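Local coordinates for protein methylglyoxal reductase (NADPH-dependent) (Candida albicans SC5314, PDB 6KWS) that probably reduces methylglyoxal with NADPH as hydride donor, as a Rossmann-fold member of the dihydroflavonol-4-reductase subfamily, at residues F198-G204 and D329-Q333; I221-P226 and L284-P289; V18-L22 and F45-L51. The protein carries 1 engineered substitution. All blocks are in the same frame, centred on the assembly; numbering follows the deposited sequence.

Contact 1: residues F198-G204 and D329-Q333; sequences FGPQSFG and DTVEQ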
ATOM      1  N   PHE A 198       5.113  -5.232   4.183  1.00 32.58           N
ATOM      2  CA  PHE A 198       6.475  -5.412   4.654  1.00 33.52           C
ATOM      3  C   PHE A 198       7.429  -5.250   3.478  1.00 33.43           C
ATOM      4  O   PHE A 198       7.011  -5.099   2.333  1.00 35.10           O
ATOM      5  CB  PHE A 198       6.664  -6.800   5.285  1.00 35.20           C
ATOM      6  CG  PHE A 198       5.919  -7.002   6.555  1.00 31.28           C
ATOM      7  CD1 PHE A 198       5.449  -5.926   7.276  1.00 32.98           C
ATOM      8  CD2 PHE A 198       5.694  -8.288   7.038  1.00 34.18           C
ATOM      9  CE1 PHE A 198       4.754  -6.117   8.463  1.00 37.19           C
ATOM     10  CE2 PHE A 198       5.000  -8.495   8.234  1.00 31.49           C
ATOM     11  CZ  PHE A 198       4.531  -7.403   8.946  1.00 36.05           C
ATOM     12  N   GLY A 199       8.725  -5.338   3.759  1.00 35.50           N
ATOM     13  CA  GLY A 199       9.714  -5.352   2.710  1.00 33.80           C
ATOM     14  C   GLY A 199      10.617  -4.144   2.779  1.00 34.95           C
ATOM     15  O   GLY A 199      10.319  -3.157   3.454  1.00 38.66           O
ATOM     16  N   PRO A 200      11.741  -4.203   2.069  1.00 37.24           N
ATOM     17  CA  PRO A 200      12.699  -3.091   2.091  1.00 36.86           C
ATOM     18  C   PRO A 200      12.210  -1.891   1.291  1.00 35.42           C
ATOM     19  O   PRO A 200      11.358  -2.005   0.407  1.00 38.58           O
ATOM     20  CB  PRO A 200      13.928  -3.707   1.430  1.00 35.76           C
ATOM     21  CG  PRO A 200      13.275  -4.620   0.385  1.00 35.05           C
ATOM     22  CD  PRO A 200      12.146  -5.254   1.116  1.00 32.85           C
ATOM     23  N   GLN A 201      12.804  -0.736   1.581  1.00 34.32           N
ATOM     24  CA  GLN A 201      12.646   0.423   0.709  1.00 38.57           C
ATOM     25  C   GLN A 201      13.458   0.292  -0.580  1.00 35.85           C
ATOM     26  O   GLN A 201      14.455  -0.428  -0.651  1.00 35.61           O
ATOM     27  CB  GLN A 201      13.060   1.691   1.441  1.00 43.11           C
ATOM     28  CG  GLN A 201      12.505   1.771   2.823  1.00 43.09           C
ATOM     29  CD  GLN A 201      12.115   3.165   3.177  1.00 53.76           C
ATOM     30  OE1 GLN A 201      12.945   3.952   3.634  1.00 68.40           O
ATOM     31  NE2 GLN A 201      10.844   3.494   2.964  1.00 61.09           N
ATOM     32  N   SER A 202      13.025   1.009  -1.614  1.00 37.09           N
ATOM     33  CA  SER A 202      13.725   0.903  -2.893  1.00 40.16           C
ATOM     34  C   SER A 202      15.186   1.299  -2.771  1.00 36.39           C
ATOM     35  O   SER A 202      16.027   0.849  -3.557  1.00 39.82           O
ATOM     36  CB  SER A 202      13.047   1.769  -3.960  1.00 41.20           C
ATOM     37  OG  SER A 202      11.642   1.600  -3.948  1.00 42.02           O
ATOM     38  N   PHE A 203      15.505   2.119  -1.780  1.00 38.69           N
ATOM     39  CA  PHE A 203      16.825   2.693  -1.622  1.00 36.20           C
ATOM     40  C   PHE A 203      17.178   2.693  -0.143  1.00 44.24           C
ATOM     41  O   PHE A 203      16.368   3.105   0.694  1.00 45.73           O
ATOM     42  CB  PHE A 203      16.852   4.104  -2.216  1.00 41.27           C
ATOM     43  CG  PHE A 203      16.607   4.122  -3.709  1.00 39.79           C
ATOM     44  CD1 PHE A 203      17.634   3.832  -4.595  1.00 36.86           C
ATOM     45  CD2 PHE A 203      15.339   4.366  -4.222  1.00 39.55           C
ATOM     46  CE1 PHE A 203      17.413   3.828  -5.976  1.00 42.16           C
ATOM     47  CE2 PHE A 203      15.104   4.350  -5.592  1.00 40.45           C
ATOM     48  CZ  PHE A 203      16.146   4.087  -6.478  1.00 36.78           C
ATOM     49  N   GLY A 204      18.372   2.185   0.173  1.00 48.91           N
ATOM     50  CA  GLY A 204      18.858   2.211   1.538  1.00 41.57           C
ATOM     51  C   GLY A 204      19.053   3.605   2.079  1.00 52.01           C
ATOM     52  O   GLY A 204      19.025   3.795   3.299  1.00 58.63           O
ATOM     53  N   ASP A 329      15.039  -9.383   4.043  1.00 33.08           N
ATOM     54  CA  ASP A 329      15.402  -8.252   3.204  1.00 33.32           C
ATOM     55  C   ASP A 329      15.157  -6.940   3.922  1.00 34.19           C
ATOM     56  O   ASP A 329      15.892  -5.973   3.709  1.00 41.58           O
ATOM     57  CB  ASP A 329      14.618  -8.283   1.901  1.00 32.76           C
ATOM     58  CG  ASP A 329      15.005  -9.428   1.009  1.00 36.41           C
ATOM     59  OD1 ASP A 329      16.023 -10.101   1.283  1.00 44.94           O
ATOM     60  OD2 ASP A 329      14.287  -9.651   0.013  1.00 43.14           O
ATOM     61  N   THR A 330      14.152  -6.890   4.793  1.00 31.09           N
ATOM     62  CA  THR A 330      13.844  -5.650   5.494  1.00 34.98           C
ATOM     63  C   THR A 330      14.862  -5.379   6.592  1.00 37.77           C
ATOM     64  O   THR A 330      15.394  -4.265   6.702  1.00 34.67           O
ATOM     65  CB  THR A 330      12.435  -5.719   6.091  1.00 34.66           C
ATOM     66  OG1 THR A 330      11.500  -6.076   5.073  1.00 37.76           O
ATOM     67  CG2 THR A 330      12.021  -4.389   6.716  1.00 32.44           C
ATOM     68  N   VAL A 331      15.101  -6.380   7.440  1.00 31.86           N
ATOM     69  CA  VAL A 331      16.037  -6.201   8.538  1.00 36.11           C
ATOM     70  C   VAL A 331      17.435  -5.919   7.997  1.00 40.17           C
ATOM     71  O   VAL A 331      18.141  -5.028   8.497  1.00 37.24           O
ATOM     72  CB  VAL A 331      16.021  -7.433   9.465  1.00 37.62           C
ATOM     73  CG1 VAL A 331      17.106  -7.306  10.552  1.00 36.87           C
ATOM     74  CG2 VAL A 331      14.663  -7.600  10.090  1.00 35.46           C
ATOM     75  N   GLU A 332      17.857  -6.682   6.974  1.00 35.94           N
ATOM     76  CA  GLU A 332      19.180  -6.495   6.387  1.00 35.54           C
ATOM     77  C   GLU A 332      19.377  -5.043   6.004  1.00 37.37           C
ATOM     78  O   GLU A 332      20.387  -4.417   6.348  1.00 33.70           O
ATOM     79  CB  GLU A 332      19.346  -7.393   5.160  1.00 41.27           C
ATOM     80  CG  GLU A 332      20.787  -7.836   4.896  1.00 53.29           C
ATOM     81  CD  GLU A 332      21.073  -8.149   3.414  1.00 69.15           C
ATOM     82  OE1 GLU A 332      22.242  -8.489   3.089  1.00 71.53           O
ATOM     83  OE2 GLU A 332      20.137  -8.047   2.577  1.00 68.69           O
ATOM     84  N   GLN A 333      18.374  -4.475   5.341  1.00 37.33           N
ATOM     85  CA  GLN A 333      18.458  -3.092   4.906  1.00 30.41           C
ATOM     86  C   GLN A 333      18.584  -2.154   6.091  1.00 31.64           C
ATOM     87  O   GLN A 333      19.469  -1.305   6.123  1.00 40.34           O
ATOM     88  CB  GLN A 333      17.240  -2.764   4.069  1.00 34.95           C
ATOM     89  CG  GLN A 333      17.380  -1.554   3.204  1.00 37.22           C
ATOM     90  CD  GLN A 333      16.054  -1.153   2.616  1.00 40.54           C
ATOM     91  OE1 GLN A 333      15.015  -1.261   3.267  1.00 47.83           O
ATOM     92  NE2 GLN A 333      16.073  -0.709   1.374  1.00 41.10           N
TER
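Two hydrogen bonds join Q333 to the backbone of Q201, and one carboxamide takes part in both, accepting through OE1 and donating through NE2. Q201 N donates its N-H to Q333 OE1 at 2.8 Å, in the carbonyl plane and on a lone pair of the amide oxygen. Q333 NE2 in turn donates to Q201 O at 2.6 Å, the acceptor lying close to the amide plane of Q333 while the donor is tilted 30° from the plane of the Q201 carbonyl. Using both ends of the amide in this way fixes its rotation. Q333 reaches the loop because CG stands anti to the backbone N (chi1 -161°) and the chain then runs out extended from the helix.

Around this pair, P200 and T330 pack against the opposite segment. P200 CB lies against Q333 OE1, and the proline ring lies side by side with D329, its CD 4.0 Å from D329 CB. One helical turn before Q333, T330 faces G199, with OG1 against G199 CA; the hydroxyl also bonds to S326 O within the helix. The D329 carboxylate forms a salt bridge with R241.

Here helix 323-337 is tied to the loop that follows strand 196-198. Q201 also packs on F12, an NADPH-binding residue, so the loop borders the cofactor site of the Rossmann fold.

Contact 2: residues I221-P226 and L284-P289; sequences ILKLKP and LKGKIP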
ATOM      1  N   ILE A 221      10.425  -4.564  16.691  1.00 51.01           N
ATOM      2  CA  ILE A 221      11.088  -5.742  17.254  1.00 46.86           C
ATOM      3  C   ILE A 221      12.564  -5.457  17.526  1.00 50.21           C
ATOM      4  O   ILE A 221      13.104  -5.843  18.571  1.00 52.49           O
ATOM      5  CB  ILE A 221      10.942  -6.957  16.323  1.00 45.48           C
ATOM      6  CG1 ILE A 221       9.476  -7.331  16.080  1.00 47.57           C
ATOM      7  CG2 ILE A 221      11.732  -8.118  16.865  1.00 42.14           C
ATOM      8  CD1 ILE A 221       8.695  -7.558  17.319  1.00 50.53           C
ATOM      9  N   LEU A 222      13.248  -4.796  16.586  1.00 48.95           N
ATOM     10  CA  LEU A 222      14.689  -4.598  16.731  1.00 48.82           C
ATOM     11  C   LEU A 222      15.057  -3.689  17.893  1.00 49.36           C
ATOM     12  O   LEU A 222      16.226  -3.659  18.280  1.00 45.46           O
ATOM     13  CB  LEU A 222      15.294  -4.026  15.445  1.00 45.25           C
ATOM     14  CG  LEU A 222      15.157  -4.924  14.220  1.00 42.56           C
ATOM     15  CD1 LEU A 222      15.752  -4.292  12.990  1.00 39.33           C
ATOM     16  CD2 LEU A 222      15.808  -6.246  14.500  1.00 47.03           C
ATOM     17  N   LYS A 223      14.109  -2.953  18.465  1.00 49.87           N
ATOM     18  CA  LYS A 223      14.412  -2.081  19.590  1.00 53.01           C
ATOM     19  C   LYS A 223      14.071  -2.703  20.939  1.00 49.83           C
ATOM     20  O   LYS A 223      14.121  -2.011  21.953  1.00 54.38           O
ATOM     21  CB  LYS A 223      13.685  -0.750  19.440  1.00 57.21           C
ATOM     22  CG  LYS A 223      14.008  -0.026  18.155  1.00 57.27           C
ATOM     23  CD  LYS A 223      13.228   1.261  18.110  1.00 63.21           C
ATOM     24  CE  LYS A 223      13.013   1.722  16.696  1.00 67.33           C
ATOM     25  NZ  LYS A 223      11.706   2.428  16.629  1.00 72.10           N
ATOM     26  N   LEU A 224      13.734  -3.979  20.979  1.00 51.26           N
ATOM     27  CA  LEU A 224      13.452  -4.632  22.246  1.00 53.13           C
ATOM     28  C   LEU A 224      14.731  -5.169  22.879  1.00 54.95           C
ATOM     29  O   LEU A 224      15.646  -5.627  22.190  1.00 53.68           O
ATOM     30  CB  LEU A 224      12.455  -5.770  22.042  1.00 53.25           C
ATOM     31  CG  LEU A 224      11.156  -5.312  21.395  1.00 51.97           C
ATOM     32  CD1 LEU A 224      10.197  -6.485  21.231  1.00 48.13           C
ATOM     33  CD2 LEU A 224      10.536  -4.173  22.210  1.00 46.67           C
ATOM     34  N   LYS A 225      14.785  -5.105  24.226  1.00 66.14           N
ATOM     35  CA  LYS A 225      15.788  -5.694  25.107  1.00 67.22           C
ATOM     36  C   LYS A 225      15.410  -7.140  25.451  1.00 62.85           C
ATOM     37  O   LYS A 225      14.223  -7.491  25.455  1.00 59.60           O
ATOM     38  CB  LYS A 225      15.916  -4.863  26.386  1.00 69.57           C
ATOM     39  CG  LYS A 225      15.852  -3.344  26.173  1.00 66.89           C
ATOM     40  CD  LYS A 225      16.468  -2.589  27.347  1.00 73.94           C
ATOM     41  CE  LYS A 225      17.327  -1.400  26.871  1.00 71.76           C
ATOM     42  NZ  LYS A 225      18.657  -1.755  26.285  1.00 69.09           N
ATOM     43  N   PRO A 226      16.412  -8.002  25.763  1.00 63.23           N
ATOM     44  CA  PRO A 226      16.168  -9.454  25.864  1.00 62.11           C
ATOM     45  C   PRO A 226      15.020  -9.935  26.750  1.00 61.23           C
ATOM     46  O   PRO A 226      14.505 -11.041  26.520  1.00 67.28           O
ATOM     47  CB  PRO A 226      17.514  -9.979  26.385  1.00 55.63           C
ATOM     48  CG  PRO A 226      18.499  -9.078  25.752  1.00 53.59           C
ATOM     49  CD  PRO A 226      17.859  -7.700  25.788  1.00 57.01           C
ATOM     50  N   LEU A 284      22.136 -10.486  16.178  1.00 58.87           N
ATOM     51  CA  LEU A 284      21.076  -9.984  17.053  1.00 56.08           C
ATOM     52  C   LEU A 284      20.553 -11.046  18.011  1.00 53.49           C
ATOM     53  O   LEU A 284      19.911 -10.707  19.012  1.00 53.05           O
ATOM     54  CB  LEU A 284      19.907  -9.423  16.232  1.00 48.92           C
ATOM     55  CG  LEU A 284      20.290  -8.365  15.208  1.00 54.91           C
ATOM     56  CD1 LEU A 284      19.336  -8.319  14.002  1.00 43.23           C
ATOM     57  CD2 LEU A 284      20.383  -6.995  15.876  1.00 53.73           C
ATOM     58  N   LYS A 285      20.805 -12.321  17.734  1.00 54.19           N
ATOM     59  CA  LYS A 285      20.340 -13.371  18.627  1.00 55.71           C
ATOM     60  C   LYS A 285      20.998 -13.195  19.983  1.00 58.02           C
ATOM     61  O   LYS A 285      22.225 -13.223  20.096  1.00 63.75           O
ATOM     62  CB  LYS A 285      20.640 -14.759  18.058  1.00 52.94           C
ATOM     63  CG  LYS A 285      19.988 -15.855  18.874  1.00 54.56           C
ATOM     64  CD  LYS A 285      20.339 -17.252  18.373  1.00 59.21           C
ATOM     65  CE  LYS A 285      19.286 -18.260  18.852  1.00 69.52           C
ATOM     66  NZ  LYS A 285      18.972 -19.304  17.825  1.00 72.88           N
ATOM     67  N   GLY A 286      20.182 -12.994  21.009  1.00 56.92           N
ATOM     68  CA  GLY A 286      20.656 -12.696  22.336  1.00 48.39           C
ATOM     69  C   GLY A 286      20.427 -11.264  22.760  1.00 58.70           C
ATOM     70  O   GLY A 286      20.391 -10.989  23.969  1.00 62.58           O
ATOM     71  N   LYS A 287      20.271 -10.339  21.810  1.00 60.56           N
ATOM     72  CA  LYS A 287      19.998  -8.941  22.127  1.00 58.16           C
ATOM     73  C   LYS A 287      18.518  -8.588  22.037  1.00 57.84           C
ATOM     74  O   LYS A 287      18.124  -7.512  22.496  1.00 64.37           O
ATOM     75  CB  LYS A 287      20.804  -8.015  21.201  1.00 56.27           C
ATOM     76  CG  LYS A 287      22.251  -8.465  20.999  1.00 64.72           C
ATOM     77  CD  LYS A 287      23.119  -7.397  20.310  1.00 69.83           C
ATOM     78  CE  LYS A 287      24.578  -7.855  20.157  1.00 63.73           C
ATOM     79  NZ  LYS A 287      25.358  -6.935  19.261  1.00 68.51           N
ATOM     80  N   ILE A 288      17.701  -9.452  21.454  1.00 58.06           N
ATOM     81  CA  ILE A 288      16.263  -9.226  21.346  1.00 57.81           C
ATOM     82  C   ILE A 288      15.586 -10.424  21.996  1.00 56.98           C
ATOM     83  O   ILE A 288      16.226 -11.470  22.203  1.00 57.50           O
ATOM     84  CB  ILE A 288      15.821  -9.022  19.878  1.00 50.07           C
ATOM     85  CG1 ILE A 288      16.258 -10.204  19.023  1.00 48.58           C
ATOM     86  CG2 ILE A 288      16.362  -7.707  19.329  1.00 47.24           C
ATOM     87  CD1 ILE A 288      15.361 -10.461  17.838  1.00 53.03           C
ATOM     88  N   PRO A 289      14.306 -10.307  22.348  1.00 56.89           N
ATOM     89  CA  PRO A 289      13.650 -11.391  23.085  1.00 49.88           C
ATOM     90  C   PRO A 289      13.537 -12.662  22.263  1.00 50.15           C
ATOM     91  O   PRO A 289      13.739 -12.704  21.049  1.00 49.86           O
ATOM     92  CB  PRO A 289      12.270 -10.816  23.410  1.00 56.57           C
ATOM     93  CG  PRO A 289      12.458  -9.334  23.369  1.00 59.11           C
ATOM     94  CD  PRO A 289      13.439  -9.119  22.257  1.00 57.08           C
TER
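P289 meets L224 through CD and CG, with CD 3.5 Å from L224 CB and CG slightly farther from the same atom. CB makes the closest approach; the leucine side chain also touches P231. P289 CG reaches K225 O at 3.3 Å as well, so one ring touches the side chain of L224 and the carbonyl of K225.

P226 answers from the other segment. Its CG and CD lie over the turn at G286 and K287, CG 3.2 Å from G286 O and CD close to K287 O. The two prolines therefore each set ring carbons against carbonyl oxygens of the opposite segment. P289 CA directs a CA-H...O contact to P226 O, 3.6 Å away.

Between these ends lies I288. CG1 stands between the backbone N and the carbonyl carbon (chi1 56°), which leaves CG2 anti to that carbon and directed at the opposite backbone, 3.6 Å from L224 O and 3.8 Å from I221 O. CD1 makes a looser contact with I221 CG2, and I277 of helix 270-280 packs against both isoleucines. At the far end L222 and L284 cross obliquely, meeting through CD2 and CD1 at 4.1 Å.

No hydrogen bond links the segments directly; L224 O and K287 O, two acceptors, face each other at 3.1 Å. I288 CG2, P226 CG and CD, and P289 CG are the C-H groups set against carbonyl oxygens. Cohesion rests on apolar contact and these weak C-H...O approaches, so it probably depends on fit rather than directed bonds.

Contact 3: residues V18-L22 and F45-L51; sequences VKQLL and FNNPKNL. Engineered in segment 45-51: K49 (natural residue Gln).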
ATOM      1  N   VAL A  18       7.616   2.853  -9.426  1.00 32.24           N
ATOM      2  CA  VAL A  18       8.393   3.666 -10.352  1.00 33.23           C
ATOM      3  C   VAL A  18       9.574   2.874 -10.900  1.00 36.10           C
ATOM      4  O   VAL A  18       9.807   2.830 -12.118  1.00 34.81           O
ATOM      5  CB  VAL A  18       8.846   4.964  -9.660  1.00 37.72           C
ATOM      6  CG1 VAL A  18       9.950   5.642 -10.443  1.00 32.97           C
ATOM      7  CG2 VAL A  18       7.662   5.908  -9.520  1.00 36.19           C
ATOM      8  N   LYS A  19      10.345   2.248 -10.002  1.00 36.84           N
ATOM      9  CA  LYS A  19      11.480   1.427 -10.418  1.00 32.90           C
ATOM     10  C   LYS A  19      11.047   0.338 -11.392  1.00 32.77           C
ATOM     11  O   LYS A  19      11.672   0.136 -12.438  1.00 31.57           O
ATOM     12  CB  LYS A  19      12.152   0.808  -9.190  1.00 33.88           C
ATOM     13  CG  LYS A  19      13.393   0.008  -9.519  1.00 32.33           C
ATOM     14  CD  LYS A  19      13.859  -0.868  -8.369  1.00 43.17           C
ATOM     15  CE  LYS A  19      14.114  -0.049  -7.085  1.00 51.72           C
ATOM     16  NZ  LYS A  19      15.389  -0.405  -6.357  1.00 52.74           N
ATOM     17  N   GLN A  20       9.966  -0.371 -11.074  1.00 35.73           N
ATOM     18  CA  GLN A  20       9.523  -1.421 -11.983  1.00 36.66           C
ATOM     19  C   GLN A  20       8.991  -0.847 -13.291  1.00 41.88           C
ATOM     20  O   GLN A  20       9.259  -1.403 -14.362  1.00 43.21           O
ATOM     21  CB  GLN A  20       8.477  -2.294 -11.311  1.00 35.63           C
ATOM     22  CG  GLN A  20       8.956  -2.917 -10.019  1.00 33.72           C
ATOM     23  CD  GLN A  20       8.091  -4.076  -9.640  1.00 37.15           C
ATOM     24  OE1 GLN A  20       7.373  -4.617 -10.487  1.00 45.42           O
ATOM     25  NE2 GLN A  20       8.130  -4.468  -8.375  1.00 35.68           N
ATOM     26  N   LEU A  21       8.244   0.263 -13.230  1.00 38.35           N
ATOM     27  CA  LEU A  21       7.786   0.911 -14.456  1.00 33.82           C
ATOM     28  C   LEU A  21       8.960   1.323 -15.340  1.00 38.87           C
ATOM     29  O   LEU A  21       8.942   1.081 -16.546  1.00 44.97           O
ATOM     30  CB  LEU A  21       6.910   2.122 -14.131  1.00 39.15           C
ATOM     31  CG  LEU A  21       5.418   1.918 -13.815  1.00 38.61           C
ATOM     32  CD1 LEU A  21       4.785   3.241 -13.446  1.00 31.69           C
ATOM     33  CD2 LEU A  21       4.662   1.265 -14.984  1.00 36.28           C
ATOM     34  N   LEU A  22       9.999   1.946 -14.762  1.00 40.83           N
ATOM     35  CA  LEU A  22      11.143   2.375 -15.575  1.00 37.64           C
ATOM     36  C   LEU A  22      11.798   1.201 -16.282  1.00 42.01           C
ATOM     37  O   LEU A  22      12.229   1.322 -17.436  1.00 49.87           O
ATOM     38  CB  LEU A  22      12.191   3.081 -14.726  1.00 30.20           C
ATOM     39  CG  LEU A  22      11.844   4.478 -14.259  1.00 38.23           C
ATOM     40  CD1 LEU A  22      13.004   5.006 -13.425  1.00 33.56           C
ATOM     41  CD2 LEU A  22      11.514   5.403 -15.450  1.00 32.64           C
ATOM     42  N   PHE A  45      17.323   7.733  -9.069  1.00 39.14           N
ATOM     43  CA  PHE A  45      17.352   6.950 -10.294  1.00 36.59           C
ATOM     44  C   PHE A  45      18.376   7.466 -11.294  1.00 38.32           C
ATOM     45  O   PHE A  45      18.441   6.958 -12.414  1.00 38.78           O
ATOM     46  CB  PHE A  45      15.956   6.912 -10.931  1.00 39.12           C
ATOM     47  CG  PHE A  45      14.970   6.049 -10.184  1.00 38.34           C
ATOM     48  CD1 PHE A  45      14.944   4.674 -10.375  1.00 35.44           C
ATOM     49  CD2 PHE A  45      14.081   6.610  -9.282  1.00 38.83           C
ATOM     50  CE1 PHE A  45      14.047   3.881  -9.682  1.00 35.99           C
ATOM     51  CE2 PHE A  45      13.187   5.821  -8.577  1.00 35.60           C
ATOM     52  CZ  PHE A  45      13.166   4.456  -8.778  1.00 36.56           C
ATOM     53  N   ASN A  46      19.167   8.465 -10.913  1.00 38.95           N
ATOM     54  CA  ASN A  46      20.219   9.012 -11.761  1.00 38.09           C
ATOM     55  C   ASN A  46      19.660   9.634 -13.031  1.00 40.53           C
ATOM     56  O   ASN A  46      20.221   9.467 -14.112  1.00 48.52           O
ATOM     57  CB  ASN A  46      21.276   7.958 -12.089  1.00 38.25           C
ATOM     58  CG  ASN A  46      22.123   7.608 -10.885  1.00 45.82           C
ATOM     59  OD1 ASN A  46      22.679   8.493 -10.226  1.00 45.19           O
ATOM     60  ND2 ASN A  46      22.214   6.312 -10.576  1.00 48.10           N
ATOM     61  N   ASN A  47      18.554  10.367 -12.895  1.00 42.78           N
ATOM     62  CA  ASN A  47      17.962  11.197 -13.935  1.00 44.58           C
ATOM     63  C   ASN A  47      17.859  10.464 -15.286  1.00 45.42           C
ATOM     64  O   ASN A  47      18.452  10.937 -16.284  1.00 45.01           O
ATOM     65  CB  ASN A  47      18.715  12.514 -14.085  1.00 40.69           C
ATOM     66  CG  ASN A  47      19.004  13.169 -12.757  1.00 47.11           C
ATOM     67  OD1 ASN A  47      19.985  12.834 -12.086  1.00 54.47           O
ATOM     68  ND2 ASN A  47      18.163  14.118 -12.371  1.00 44.91           N
ATOM     69  N   PRO A  48      17.150   9.358 -15.355  1.00 44.75           N
ATOM     70  CA  PRO A  48      16.927   8.724 -16.656  1.00 40.23           C
ATOM     71  C   PRO A  48      16.051   9.596 -17.546  1.00 47.23           C
ATOM     72  O   PRO A  48      15.347  10.503 -17.088  1.00 46.12           O
ATOM     73  CB  PRO A  48      16.235   7.407 -16.294  1.00 37.68           C
ATOM     74  CG  PRO A  48      15.578   7.664 -15.004  1.00 37.68           C
ATOM     75  CD  PRO A  48      16.430   8.665 -14.272  1.00 40.99           C
ATOM     76  N   LYS A  49      16.132   9.305 -18.851  1.00 52.06           N
ATOM     77  CA  LYS A  49      15.317   9.982 -19.860  1.00 53.48           C
ATOM     78  C   LYS A  49      13.832   9.754 -19.615  1.00 52.51           C
ATOM     79  O   LYS A  49      13.012  10.656 -19.822  1.00 47.80           O
ATOM     80  CB  LYS A  49      15.703   9.465 -21.251  1.00 60.78           C
ATOM     81  CG  LYS A  49      15.905   7.928 -21.270  1.00 70.59           C
ATOM     82  CD  LYS A  49      16.239   7.333 -22.651  1.00 75.84           C
ATOM     83  CE  LYS A  49      17.649   7.712 -23.107  1.00 82.69           C
ATOM     84  NZ  LYS A  49      18.708   7.347 -22.102  1.00 81.27           N
ATOM     85  N   ASN A  50      13.469   8.548 -19.176  1.00 52.05           N
ATOM     86  CA  ASN A  50      12.085   8.114 -19.045  1.00 49.39           C
ATOM     87  C   ASN A  50      11.380   8.648 -17.802  1.00 49.66           C
ATOM     88  O   ASN A  50      10.250   8.217 -17.534  1.00 45.17           O
ATOM     89  CB  ASN A  50      12.032   6.589 -19.010  1.00 55.35           C
ATOM     90  CG  ASN A  50      12.204   5.967 -20.372  1.00 71.20           C
ATOM     91  OD1 ASN A  50      12.127   6.653 -21.405  1.00 68.05           O
ATOM     92  ND2 ASN A  50      12.440   4.648 -20.389  1.00 73.67           N
ATOM     93  N   LEU A  51      11.997   9.546 -17.029  1.00 40.49           N
ATOM     94  CA  LEU A  51      11.473   9.899 -15.720  1.00 36.09           C
ATOM     95  C   LEU A  51      11.389  11.402 -15.581  1.00 34.83           C
ATOM     96  O   LEU A  51      12.346  12.108 -15.902  1.00 46.04           O
ATOM     97  CB  LEU A  51      12.349   9.331 -14.598  1.00 38.12           C
ATOM     98  CG  LEU A  51      11.858   9.622 -13.171  1.00 35.84           C
ATOM     99  CD1 LEU A  51      10.492   9.004 -12.846  1.00 34.91           C
ATOM    100  CD2 LEU A  51      12.885   9.161 -12.177  1.00 40.75           C
TER
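L22 and V18, one turn apart on helix 12-23, hold the ring of F45 together with K19. L22 CD1 makes an off-centre CH-pi contact, 4.1 Å from the ring centroid and 29° off the normal. K19 CB comes in at the ring edge, in plane, 3.6 Å from CE1, while V18 CG1 approaches CE2 obliquely at 3.7 Å.

The helix of the first Rossmann crossover packs here on the end of the second, the connection from helix 35-44, which ends in a Schellman motif at N46, to strand 51-55. A type I turn from P48 to L51 shapes the second half of that connection.

L22 divides its branches between the two halves. With chi2 at 180°, CD1 is sent to F45 and to P48 CG, while the L22 and N50 side chains run past each other in opposite senses, with L22 CD2 3.8 Å from N50 CB and nearly as close to L51 CB. V18 sets CG1 anti to the backbone N (chi1 164°), bringing that methyl against both the F45 ring and L51 CD1. The lysine chain turns away at its end, where NZ bonds to S202 O, and F203 meets F45 edge-to-face.

In the fold
Contacts 1 and 3 adjoin through the 198-204 loop, which bridges helix 323-337 and helix 12-23. Contact 2 lies farther out, its centre about 28 Å from the chain centre against 15 Å for contact 1 and 20 Å for contact 3, and has more exposed residues. It still joins contact 1 through V331, which packs on both L222 and L284. Contacts 2 and 3 do not touch. All three are partly buried, yet their chemistry differs: contact 1 rests on paired amide hydrogen bonds, contact 2 on prolines and aliphatic groups, contact 3 on an aromatic ring and methyls.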